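ORF59 (PDB 3HSL) serves as the processivity subunit of the viral DNA polymerase in lytic replication, stimulating synthesis and probably acting as a sliding clamp that keeps the enzyme on its template. Local coordinates at residues Val57-Val62 with Lys191-Val196; Asn90-Ser95 with His146-Asp151; Ala259-Cys264 with Phe270-Ile275. All blocks are in the same frame, centred on the assembly; numbering follows the deposited sequence.

Contact 1. Residues Val57-Val62 with Lys191-Val196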
ATOM      1  N   VAL A  57      -0.903   6.839  19.174  1.00 22.13           N
ATOM      2  CA  VAL A  57       0.121   5.811  19.263  1.00 21.95           C
ATOM      3  C   VAL A  57      -0.252   4.947  20.445  1.00 22.06           C
ATOM      4  O   VAL A  57      -0.114   5.358  21.604  1.00 22.00           O
ATOM      5  CB  VAL A  57       1.533   6.428  19.460  1.00 21.73           C
ATOM      6  CG1 VAL A  57       2.566   5.374  19.539  1.00 21.99           C
ATOM      7  CG2 VAL A  57       1.876   7.318  18.325  1.00 21.39           C
ATOM      8  N   GLY A  58      -0.729   3.744  20.156  1.00 22.23           N
ATOM      9  CA  GLY A  58      -1.144   2.844  21.218  1.00 22.72           C
ATOM     10  C   GLY A  58      -2.399   3.406  21.850  1.00 23.00           C
ATOM     11  O   GLY A  58      -3.095   4.212  21.236  1.00 22.83           O
ATOM     12  N   THR A  59      -2.700   2.999  23.077  1.00 23.49           N
ATOM     13  CA  THR A  59      -3.925   3.485  23.709  1.00 23.98           C
ATOM     14  C   THR A  59      -3.974   4.981  24.083  1.00 23.58           C
ATOM     15  O   THR A  59      -5.005   5.620  23.863  1.00 24.55           O
ATOM     16  CB  THR A  59      -4.388   2.589  24.880  1.00 24.56           C
ATOM     17  OG1 THR A  59      -3.367   2.538  25.883  1.00 25.80           O
ATOM     18  CG2 THR A  59      -4.692   1.163  24.383  1.00 25.48           C
ATOM     19  N   ALA A  60      -2.904   5.550  24.634  1.00 22.10           N
ATOM     20  CA  ALA A  60      -2.953   6.969  25.016  1.00 20.49           C
ATOM     21  C   ALA A  60      -1.672   7.755  24.744  1.00 19.20           C
ATOM     22  O   ALA A  60      -0.983   8.217  25.658  1.00 19.19           O
ATOM     23  CB  ALA A  60      -3.388   7.113  26.480  1.00 20.55           C
ATOM     24  N   GLY A  61      -1.360   7.901  23.468  1.00 18.11           N
ATOM     25  CA  GLY A  61      -0.170   8.631  23.037  1.00 16.24           C
ATOM     26  C   GLY A  61      -0.468   9.386  21.768  1.00 14.93           C
ATOM     27  O   GLY A  61      -1.341   8.992  20.988  1.00 13.67           O
ATOM     28  N   VAL A  62       0.257  10.480  21.562  1.00 14.79           N
ATOM     29  CA  VAL A  62       0.059  11.273  20.353  1.00 14.73           C
ATOM     30  C   VAL A  62       1.363  11.647  19.675  1.00 14.78           C
ATOM     31  O   VAL A  62       2.156  12.414  20.211  1.00 15.10           O
ATOM     32  CB  VAL A  62      -0.737  12.574  20.591  1.00 14.37           C
ATOM     33  CG1 VAL A  62      -0.985  13.237  19.255  1.00 14.49           C
ATOM     34  CG2 VAL A  62      -2.087  12.304  21.257  1.00 14.12           C
ATOM     35  N   LYS A 191      -0.432  -9.617  25.816  1.00 33.20           N
ATOM     36  CA  LYS A 191      -1.390  -9.420  24.716  1.00 33.30           C
ATOM     37  C   LYS A 191      -2.127  -8.120  25.029  1.00 33.12           C
ATOM     38  O   LYS A 191      -2.326  -7.276  24.149  1.00 33.00           O
ATOM     39  CB  LYS A 191      -2.390 -10.578  24.581  1.00 33.54           C
ATOM     40  CG  LYS A 191      -1.799 -12.001  24.494  1.00 34.30           C
ATOM     41  CD  LYS A 191      -1.138 -12.448  25.813  1.00 33.78           C
ATOM     42  CE  LYS A 191      -0.553 -13.838  25.684  1.00 33.76           C
ATOM     43  NZ  LYS A 191       0.122 -14.242  26.942  1.00 34.21           N
ATOM     44  N   GLU A 192      -2.520  -7.979  26.297  1.00 32.88           N
ATOM     45  CA  GLU A 192      -3.234  -6.798  26.777  1.00 32.51           C
ATOM     46  C   GLU A 192      -2.268  -5.716  27.288  1.00 31.57           C
ATOM     47  O   GLU A 192      -1.148  -6.015  27.733  1.00 31.28           O
ATOM     48  CB  GLU A 192      -4.250  -7.168  27.867  1.00 33.07           C
ATOM     49  CG  GLU A 192      -5.226  -6.029  28.147  1.00 34.98           C
ATOM     50  CD  GLU A 192      -6.055  -5.680  26.903  1.00 36.19           C
ATOM     51  OE1 GLU A 192      -6.724  -6.598  26.360  1.00 36.10           O
ATOM     52  OE2 GLU A 192      -6.036  -4.494  26.477  1.00 36.12           O
ATOM     53  N   ASP A 193      -2.713  -4.461  27.222  1.00 30.64           N
ATOM     54  CA  ASP A 193      -1.891  -3.338  27.651  1.00 29.65           C
ATOM     55  C   ASP A 193      -1.933  -3.187  29.169  1.00 28.75           C
ATOM     56  O   ASP A 193      -2.868  -3.644  29.833  1.00 28.73           O
ATOM     57  CB  ASP A 193      -2.331  -2.035  26.976  1.00 29.69           C
ATOM     58  CG  ASP A 193      -1.273  -0.949  27.064  1.00 29.63           C
ATOM     59  OD1 ASP A 193      -0.080  -1.292  26.949  1.00 29.96           O
ATOM     60  OD2 ASP A 193      -1.618   0.238  27.240  1.00 29.52           O
ATOM     61  N   GLN A 194      -0.907  -2.542  29.709  1.00 27.55           N
ATOM     62  CA  GLN A 194      -0.796  -2.331  31.133  1.00 26.26           C
ATOM     63  C   GLN A 194      -0.393  -0.880  31.327  1.00 24.63           C
ATOM     64  O   GLN A 194      -0.003  -0.209  30.373  1.00 24.19           O
ATOM     65  CB  GLN A 194       0.303  -3.233  31.698  1.00 26.48           C
ATOM     66  CG  GLN A 194       0.254  -4.669  31.195  1.00 27.38           C
ATOM     67  CD  GLN A 194       1.292  -5.563  31.849  1.00 28.38           C
ATOM     68  OE1 GLN A 194       2.156  -6.117  31.172  1.00 29.08           O
ATOM     69  NE2 GLN A 194       1.217  -5.702  33.172  1.00 28.61           N
ATOM     70  N   THR A 195      -0.485  -0.386  32.557  1.00 23.04           N
ATOM     71  CA  THR A 195      -0.076   0.983  32.789  1.00 21.24           C
ATOM     72  C   THR A 195       1.325   0.862  33.418  1.00 20.13           C
ATOM     73  O   THR A 195       1.536   0.037  34.303  1.00 19.55           O
ATOM     74  CB  THR A 195      -1.040   1.768  33.729  1.00 20.66           C
ATOM     75  OG1 THR A 195      -0.679   1.582  35.091  1.00 18.49           O
ATOM     76  CG2 THR A 195      -2.508   1.414  33.481  1.00 19.91           C
ATOM     77  N   VAL A 196       2.274   1.675  32.958  1.00 19.12           N
ATOM     78  CA  VAL A 196       3.618   1.638  33.514  1.00 18.10           C
ATOM     79  C   VAL A 196       3.761   2.919  34.300  1.00 17.50           C
ATOM     80  O   VAL A 196       3.400   3.985  33.799  1.00 17.64           O
ATOM     81  CB  VAL A 196       4.696   1.737  32.447  1.00 18.22           C
ATOM     82  CG1 VAL A 196       6.018   1.259  33.030  1.00 17.27           C
ATOM     83  CG2 VAL A 196       4.357   0.886  31.262  1.00 18.82           C
TER
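Thr59 and Asp193 form a small polar contact at the protein surface, where the turn between strands 49-56 and 61-67 meets the loop that leads into strand 195-201. The two backbones stay well apart: the closest CA atoms, those of Thr59 and Asp193, are separated by 8.1 Å, and the gap is spanned by these two side chains, which approach from opposite directions. The turn is closed on its own side by the bond from Val57 N to Gly61 O, 2.8 Å long, with Thr59 near its apex. Asp193 extends its carboxylate with CG anti to the backbone N (chi1 -163°), which carries OD2 across the gap. Thr59 OG1 and Asp193 OD2, 3.2 Å apart, make a weak hydrogen bond, and it is not settled that the hydroxyl proton goes there, since another acceptor is within its reach. Ser253 OG completes the cluster, bonding to both Thr59 OG1 and Asp193 OD2. The other carboxylate oxygen, Asp193 OD1, takes the backbone N-H of Glu255, so the acid is gripped through both oxygens. As Glu255 belongs to the first turn of helix 254-263, the helix dipole would be expected to favour the negative charge there. Ser256 adds a second link on the turn's side, its OG bonding Val57 O and Ala60 N. What results is a hairpin turn and the loop leading into strand 195-201 gathered by polar bonds round the N-terminal end of a helix, within a clamp-family fold whose helices pack on antiparallel strands.

Contact 2. Residues Asn90-Ser95 with His146-Asp151; sequences NTSVGS and HKSVVD
Ser92 and Ser148 mark the closest approach of the two backbones, with CA atoms 6.9 Å apart, where an irregular loop passes the end of strand 143-149. The loop folds back on itself through the bond from Ser95 N to Ser92 O (3.3 Å), and the backbone angles of Val93 and Gly94 fit a type II beta turn. This brings Ser92 and Ser95 together in front of the strand. On the strand, His146 and Ser148 face the loop, whereas the intervening Lys147 points to the other side. Ser92 OG is the hub: it is hydrogen-bonded to His146 NE2 at 2.9 Å and to Ser148 OG at 3.2 Å. Seen from that oxygen, the two partners lie about 94° apart. The histidine presents its NE2 and CE1 edge to the loop, with CG anti to the backbone N (chi1 -174°). Ser92 OG lies near the ring plane, and so does Ser95 OG, which sits 3.2 Å from His146 CE1. Phe97 stacks on the ring, and His146 ND1 bonds Thr144 OG1 of the second subunit; the strand itself pairs with one of that subunit in an antiparallel ladder. Ser148 OG has a further, weak bond to Thr142 of the second subunit. Both ring nitrogens of this buried histidine are therefore matched to hydroxyls, which can donate or accept. Such a network would be expected to hold the ring's rotation, though the geometry does not decide its tautomer, and it ties the loop to the subunit interface.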
ATOM      1  N   ASN A  90      -4.497  12.190   6.569  1.00 19.95           N
ATOM      2  CA  ASN A  90      -3.694  11.950   5.348  1.00 19.59           C
ATOM      3  C   ASN A  90      -4.182  10.836   4.463  1.00 18.99           C
ATOM      4  O   ASN A  90      -3.858  10.807   3.290  1.00 20.00           O
ATOM      5  CB  ASN A  90      -2.136  12.038   5.410  1.00 20.10           C
ATOM      6  CG  ASN A  90      -1.522  11.032   6.299  1.00 18.36           C
ATOM      7  OD1 ASN A  90      -2.179  10.546   7.194  1.00 20.48           O
ATOM      8  ND2 ASN A  90      -0.254  10.708   6.069  1.00 13.82           N
ATOM      9  N   THR A  91      -4.962   9.926   5.022  1.00 18.11           N
ATOM     10  CA  THR A  91      -5.560   8.874   4.213  1.00 17.79           C
ATOM     11  C   THR A  91      -7.089   9.038   4.285  1.00 17.91           C
ATOM     12  O   THR A  91      -7.731   8.582   5.230  1.00 17.77           O
ATOM     13  CB  THR A  91      -5.150   7.434   4.620  1.00 17.54           C
ATOM     14  OG1 THR A  91      -3.716   7.320   4.673  1.00 17.65           O
ATOM     15  CG2 THR A  91      -5.721   6.439   3.609  1.00 15.61           C
ATOM     16  N   SER A  92      -7.656   9.694   3.275  1.00 18.39           N
ATOM     17  CA  SER A  92      -9.096   9.939   3.163  1.00 18.52           C
ATOM     18  C   SER A  92      -9.777   8.593   3.227  1.00 19.32           C
ATOM     19  O   SER A  92      -9.185   7.616   2.795  1.00 19.43           O
ATOM     20  CB  SER A  92      -9.372  10.558   1.806  1.00 18.21           C
ATOM     21  OG  SER A  92      -8.521  11.669   1.576  1.00 17.35           O
ATOM     22  N   VAL A  93     -10.999   8.503   3.747  1.00 20.36           N
ATOM     23  CA  VAL A  93     -11.620   7.169   3.803  1.00 21.53           C
ATOM     24  C   VAL A  93     -11.922   6.660   2.405  1.00 22.05           C
ATOM     25  O   VAL A  93     -12.275   7.439   1.515  1.00 22.01           O
ATOM     26  CB  VAL A  93     -12.834   6.995   4.833  1.00 22.02           C
ATOM     27  CG1 VAL A  93     -13.508   5.603   4.710  1.00 19.72           C
ATOM     28  CG2 VAL A  93     -12.358   7.209   6.286  1.00 21.41           C
ATOM     29  N   GLY A  94     -11.763   5.344   2.249  1.00 22.76           N
ATOM     30  CA  GLY A  94     -11.983   4.632   0.996  1.00 22.90           C
ATOM     31  C   GLY A  94     -10.793   4.715   0.066  1.00 22.92           C
ATOM     32  O   GLY A  94     -10.545   3.799  -0.727  1.00 22.98           O
ATOM     33  N   SER A  95     -10.059   5.817   0.172  1.00 22.93           N
ATOM     34  CA  SER A  95      -8.896   6.066  -0.686  1.00 23.32           C
ATOM     35  C   SER A  95      -7.638   5.255  -0.522  1.00 22.96           C
ATOM     36  O   SER A  95      -7.389   4.550   0.458  1.00 22.71           O
ATOM     37  CB  SER A  95      -8.459   7.556  -0.704  1.00 23.30           C
ATOM     38  OG  SER A  95      -9.321   8.361  -1.482  1.00 23.33           O
ATOM     39  N   HIS A 146      -5.650  14.920  -5.880  1.00 17.29           N
ATOM     40  CA  HIS A 146      -6.563  14.391  -4.883  1.00 16.88           C
ATOM     41  C   HIS A 146      -7.289  15.495  -4.129  1.00 17.41           C
ATOM     42  O   HIS A 146      -6.647  16.353  -3.516  1.00 17.97           O
ATOM     43  CB  HIS A 146      -5.791  13.508  -3.895  1.00 15.90           C
ATOM     44  CG  HIS A 146      -6.663  12.796  -2.916  1.00 13.54           C
ATOM     45  ND1 HIS A 146      -7.404  11.684  -3.257  1.00 12.60           N
ATOM     46  CD2 HIS A 146      -6.915  13.028  -1.609  1.00 13.73           C
ATOM     47  CE1 HIS A 146      -8.077  11.260  -2.203  1.00 12.22           C
ATOM     48  NE2 HIS A 146      -7.798  12.057  -1.188  1.00 13.99           N
ATOM     49  N   LYS A 147      -8.619  15.462  -4.181  1.00 17.39           N
ATOM     50  CA  LYS A 147      -9.456  16.422  -3.482  1.00 17.78           C
ATOM     51  C   LYS A 147     -10.064  15.717  -2.300  1.00 18.14           C
ATOM     52  O   LYS A 147     -10.404  14.530  -2.384  1.00 18.30           O
ATOM     53  CB  LYS A 147     -10.580  16.962  -4.372  1.00 18.06           C
ATOM     54  CG  LYS A 147     -10.062  17.735  -5.565  1.00 20.17           C
ATOM     55  CD  LYS A 147     -11.148  18.354  -6.430  1.00 21.61           C
ATOM     56  CE  LYS A 147     -10.505  19.076  -7.626  1.00 22.17           C
ATOM     57  NZ  LYS A 147     -11.505  19.808  -8.448  1.00 22.87           N
ATOM     58  N   SER A 148     -10.206  16.438  -1.191  1.00 18.22           N
ATOM     59  CA  SER A 148     -10.814  15.849  -0.012  1.00 18.32           C
ATOM     60  C   SER A 148     -11.381  16.916   0.922  1.00 18.24           C
ATOM     61  O   SER A 148     -11.351  18.099   0.596  1.00 18.27           O
ATOM     62  CB  SER A 148      -9.828  14.944   0.703  1.00 18.47           C
ATOM     63  OG  SER A 148     -10.522  14.177   1.672  1.00 21.03           O
ATOM     64  N   VAL A 149     -11.892  16.495   2.078  1.00 18.39           N
ATOM     65  CA  VAL A 149     -12.467  17.411   3.060  1.00 18.83           C
ATOM     66  C   VAL A 149     -11.535  17.728   4.235  1.00 19.19           C
ATOM     67  O   VAL A 149     -10.844  16.843   4.752  1.00 19.33           O
ATOM     68  CB  VAL A 149     -13.809  16.852   3.624  1.00 19.04           C
ATOM     69  CG1 VAL A 149     -14.452  17.830   4.604  1.00 19.13           C
ATOM     70  CG2 VAL A 149     -14.789  16.584   2.500  1.00 19.33           C
ATOM     71  N   VAL A 150     -11.516  18.994   4.650  1.00 19.76           N
ATOM     72  CA  VAL A 150     -10.739  19.418   5.821  1.00 20.76           C
ATOM     73  C   VAL A 150     -11.737  19.179   6.972  1.00 21.22           C
ATOM     74  O   VAL A 150     -12.631  19.988   7.188  1.00 21.20           O
ATOM     75  CB  VAL A 150     -10.353  20.909   5.748  1.00 20.80           C
ATOM     76  CG1 VAL A 150      -9.670  21.361   7.040  1.00 21.68           C
ATOM     77  CG2 VAL A 150      -9.469  21.180   4.535  1.00 20.26           C
ATOM     78  N   ASP A 151     -11.585  18.077   7.704  1.00 21.78           N
ATOM     79  CA  ASP A 151     -12.543  17.723   8.757  1.00 22.56           C
ATOM     80  C   ASP A 151     -11.986  17.393  10.145  1.00 22.16           C
ATOM     81  O   ASP A 151     -12.731  16.907  10.989  1.00 21.60           O
ATOM     82  CB  ASP A 151     -13.330  16.495   8.292  1.00 23.55           C
ATOM     83  CG  ASP A 151     -12.436  15.239   8.156  1.00 26.91           C
ATOM     84  OD1 ASP A 151     -11.201  15.355   7.924  1.00 28.02           O
ATOM     85  OD2 ASP A 151     -12.978  14.121   8.282  1.00 29.72           O
TER

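Contact 3. Residues Ala259-Cys264 with Phe270-Ile275; sequences AALRLC and FTPGLI
The Leu261 side chain meets Pro272 and Leu274 through one methyl, CD2, crossing each of theirs at about a right angle. CD2 of Leu261 lies 3.9 Å from Pro272 CB and 4.0 Å from Leu274 CD2, which places it against Pro272, which points toward the helix, and the end of Leu274, which bends nearer to it; the side chain of Thr271 turns away. Leu274 reaches across because its CG stands anti to the carbonyl carbon (chi1 -53°), bringing the end of the chain nearer than its first bond suggests. The proline ring also lies against the last turn of the helix: Pro272 CG is 3.5 Å from Leu261 O. A second patch surrounds the carbonyl of Cys264, whose O is 3.3 Å from Phe270 CB. The same oxygen comes within 3.4 Å of Thr271 N, but the angle is poor for a hydrogen bond, so the two segments meet by packing. Beyond its CB, Phe270 leads away from the helix, and its side chain touches Val296 and Val27. Five residues connect the segments, so the chain leaves the helix and returns almost at once as a strand. Strand 270-276 pairs with 282-288 through Thr271, Gly273 and Ile275, and with Leu171 through Leu274. Cys264 and Ala260 rest on Val284 and Val300 of the adjoining strands, while Leu263 and Phe270 reach helix 18-35.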
ATOM      1  N   ALA A 259       6.238   2.093  21.572  1.00 21.27           N
ATOM      2  CA  ALA A 259       6.167   2.766  20.286  1.00 21.08           C
ATOM      3  C   ALA A 259       6.812   4.156  20.349  1.00 21.14           C
ATOM      4  O   ALA A 259       7.560   4.552  19.454  1.00 20.75           O
ATOM      5  CB  ALA A 259       4.727   2.874  19.857  1.00 20.84           C
ATOM      6  N   ALA A 260       6.520   4.899  21.414  1.00 21.05           N
ATOM      7  CA  ALA A 260       7.080   6.221  21.552  1.00 20.79           C
ATOM      8  C   ALA A 260       8.601   6.120  21.469  1.00 21.06           C
ATOM      9  O   ALA A 260       9.210   6.776  20.625  1.00 21.68           O
ATOM     10  CB  ALA A 260       6.633   6.864  22.830  1.00 20.43           C
ATOM     11  N   LEU A 261       9.205   5.301  22.331  1.00 20.85           N
ATOM     12  CA  LEU A 261      10.660   5.114  22.351  1.00 20.70           C
ATOM     13  C   LEU A 261      11.237   4.536  21.065  1.00 21.94           C
ATOM     14  O   LEU A 261      12.400   4.753  20.749  1.00 22.53           O
ATOM     15  CB  LEU A 261      11.073   4.221  23.508  1.00 19.76           C
ATOM     16  CG  LEU A 261      10.877   4.696  24.945  1.00 18.53           C
ATOM     17  CD1 LEU A 261      11.233   3.541  25.859  1.00 16.97           C
ATOM     18  CD2 LEU A 261      11.688   5.970  25.288  1.00 16.03           C
ATOM     19  N   ARG A 262      10.423   3.797  20.327  1.00 22.85           N
ATOM     20  CA  ARG A 262      10.866   3.183  19.102  1.00 23.69           C
ATOM     21  C   ARG A 262      10.757   4.160  17.933  1.00 23.87           C
ATOM     22  O   ARG A 262      11.611   4.167  17.052  1.00 23.97           O
ATOM     23  CB  ARG A 262      10.131   1.852  18.943  1.00 24.66           C
ATOM     24  CG  ARG A 262      10.500   0.996  17.738  1.00 30.35           C
ATOM     25  CD  ARG A 262      10.535  -0.508  18.190  1.00 34.23           C
ATOM     26  NE  ARG A 262       9.281  -1.078  18.698  1.00 36.60           N
ATOM     27  CZ  ARG A 262       8.545  -1.998  18.063  1.00 38.21           C
ATOM     28  NH1 ARG A 262       8.921  -2.486  16.873  1.00 37.28           N
ATOM     29  NH2 ARG A 262       7.423  -2.436  18.629  1.00 38.60           N
ATOM     30  N   LEU A 263       9.706   4.983  17.941  1.00 23.97           N
ATOM     31  CA  LEU A 263       9.446   5.999  16.914  1.00 23.61           C
ATOM     32  C   LEU A 263      10.410   7.188  16.963  1.00 22.87           C
ATOM     33  O   LEU A 263      10.761   7.755  15.927  1.00 21.83           O
ATOM     34  CB  LEU A 263       7.983   6.494  16.999  1.00 23.82           C
ATOM     35  CG  LEU A 263       6.864   5.533  16.532  1.00 25.14           C
ATOM     36  CD1 LEU A 263       5.441   5.840  17.082  1.00 24.28           C
ATOM     37  CD2 LEU A 263       6.840   5.341  15.000  1.00 24.58           C
ATOM     38  N   CYS A 264      10.830   7.560  18.164  1.00 23.13           N
ATOM     39  CA  CYS A 264      11.747   8.684  18.330  1.00 24.10           C
ATOM     40  C   CYS A 264      13.239   8.306  18.240  1.00 24.93           C
ATOM     41  O   CYS A 264      14.114   9.155  18.436  1.00 24.91           O
ATOM     42  CB  CYS A 264      11.448   9.406  19.622  1.00 24.02           C
ATOM     43  SG  CYS A 264       9.771   9.971  19.638  1.00 25.77           S
ATOM     44  N   PHE A 270      17.413  11.097  15.283  1.00 21.36           N
ATOM     45  CA  PHE A 270      16.911  11.333  16.628  1.00 20.01           C
ATOM     46  C   PHE A 270      17.174  10.185  17.567  1.00 19.50           C
ATOM     47  O   PHE A 270      17.347   9.050  17.134  1.00 18.88           O
ATOM     48  CB  PHE A 270      15.391  11.596  16.619  1.00 19.21           C
ATOM     49  CG  PHE A 270      14.986  12.791  15.820  1.00 17.66           C
ATOM     50  CD1 PHE A 270      15.183  14.071  16.314  1.00 16.17           C
ATOM     51  CD2 PHE A 270      14.398  12.639  14.568  1.00 18.01           C
ATOM     52  CE1 PHE A 270      14.807  15.180  15.576  1.00 15.90           C
ATOM     53  CE2 PHE A 270      14.013  13.748  13.815  1.00 16.53           C
ATOM     54  CZ  PHE A 270      14.220  15.021  14.323  1.00 16.10           C
ATOM     55  N   THR A 271      17.192  10.523  18.853  1.00 19.54           N
ATOM     56  CA  THR A 271      17.380   9.591  19.957  1.00 19.77           C
ATOM     57  C   THR A 271      16.394  10.065  21.044  1.00 19.89           C
ATOM     58  O   THR A 271      16.267  11.270  21.273  1.00 19.81           O
ATOM     59  CB  THR A 271      18.844   9.560  20.455  1.00 19.88           C
ATOM     60  OG1 THR A 271      19.013   8.495  21.391  1.00 20.33           O
ATOM     61  CG2 THR A 271      19.267  10.888  21.097  1.00 20.41           C
ATOM     62  N   PRO A 272      15.696   9.125  21.709  1.00 20.01           N
ATOM     63  CA  PRO A 272      14.685   9.435  22.716  1.00 20.21           C
ATOM     64  C   PRO A 272      15.128  10.202  23.945  1.00 20.78           C
ATOM     65  O   PRO A 272      16.200   9.959  24.491  1.00 21.23           O
ATOM     66  CB  PRO A 272      14.188   8.047  23.159  1.00 19.82           C
ATOM     67  CG  PRO A 272      14.531   7.144  22.069  1.00 19.54           C
ATOM     68  CD  PRO A 272      15.830   7.670  21.534  1.00 20.26           C
ATOM     69  N   GLY A 273      14.274  11.128  24.359  1.00 21.16           N
ATOM     70  CA  GLY A 273      14.484  11.931  25.542  1.00 21.86           C
ATOM     71  C   GLY A 273      13.131  11.991  26.224  1.00 22.47           C
ATOM     72  O   GLY A 273      12.102  12.118  25.546  1.00 22.77           O
ATOM     73  N   LEU A 274      13.117  11.899  27.553  1.00 22.43           N
ATOM     74  CA  LEU A 274      11.869  11.961  28.304  1.00 22.38           C
ATOM     75  C   LEU A 274      11.751  13.298  29.001  1.00 22.27           C
ATOM     76  O   LEU A 274      12.721  13.772  29.579  1.00 22.35           O
ATOM     77  CB  LEU A 274      11.804  10.868  29.361  1.00 22.62           C
ATOM     78  CG  LEU A 274      12.046   9.420  28.945  1.00 24.35           C
ATOM     79  CD1 LEU A 274      11.764   8.508  30.143  1.00 24.07           C
ATOM     80  CD2 LEU A 274      11.163   9.031  27.782  1.00 25.68           C
ATOM     81  N   ILE A 275      10.566  13.907  28.947  1.00 22.05           N
ATOM     82  CA  ILE A 275      10.339  15.195  29.592  1.00 21.66           C
ATOM     83  C   ILE A 275       9.028  15.098  30.372  1.00 22.35           C
ATOM     84  O   ILE A 275       8.025  14.618  29.845  1.00 22.15           O
ATOM     85  CB  ILE A 275      10.177  16.333  28.558  1.00 21.24           C
ATOM     86  CG1 ILE A 275      11.092  16.130  27.339  1.00 21.71           C
ATOM     87  CG2 ILE A 275      10.339  17.682  29.220  1.00 19.22           C
ATOM     88  CD1 ILE A 275      10.876  17.119  26.203  1.00 20.83           C
TER

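How the contacts relate
Helix 254-263 links contacts 1 and 3: it carries residues 259-263 of contact 3, and contact 1 is bonded to its start through Glu255 and Ser256. The two also touch directly: Val57 CG1 lies 3.3 Å from Ala259 CB and 3.8 Å from Leu263 CD1, with the contact centres 15 Å apart. Contact 2 stands apart, its centre 27 Å from that of contact 1 and 29 Å from that of contact 3, with nearest atoms about 12 and 13 Å away. In sequence it is nested inside the loop closed by contact 1, while contact 3 follows both. Contact 2 alone involves the second subunit; contacts 1 and 3 lie within one chain, the first at its surface and the second buried.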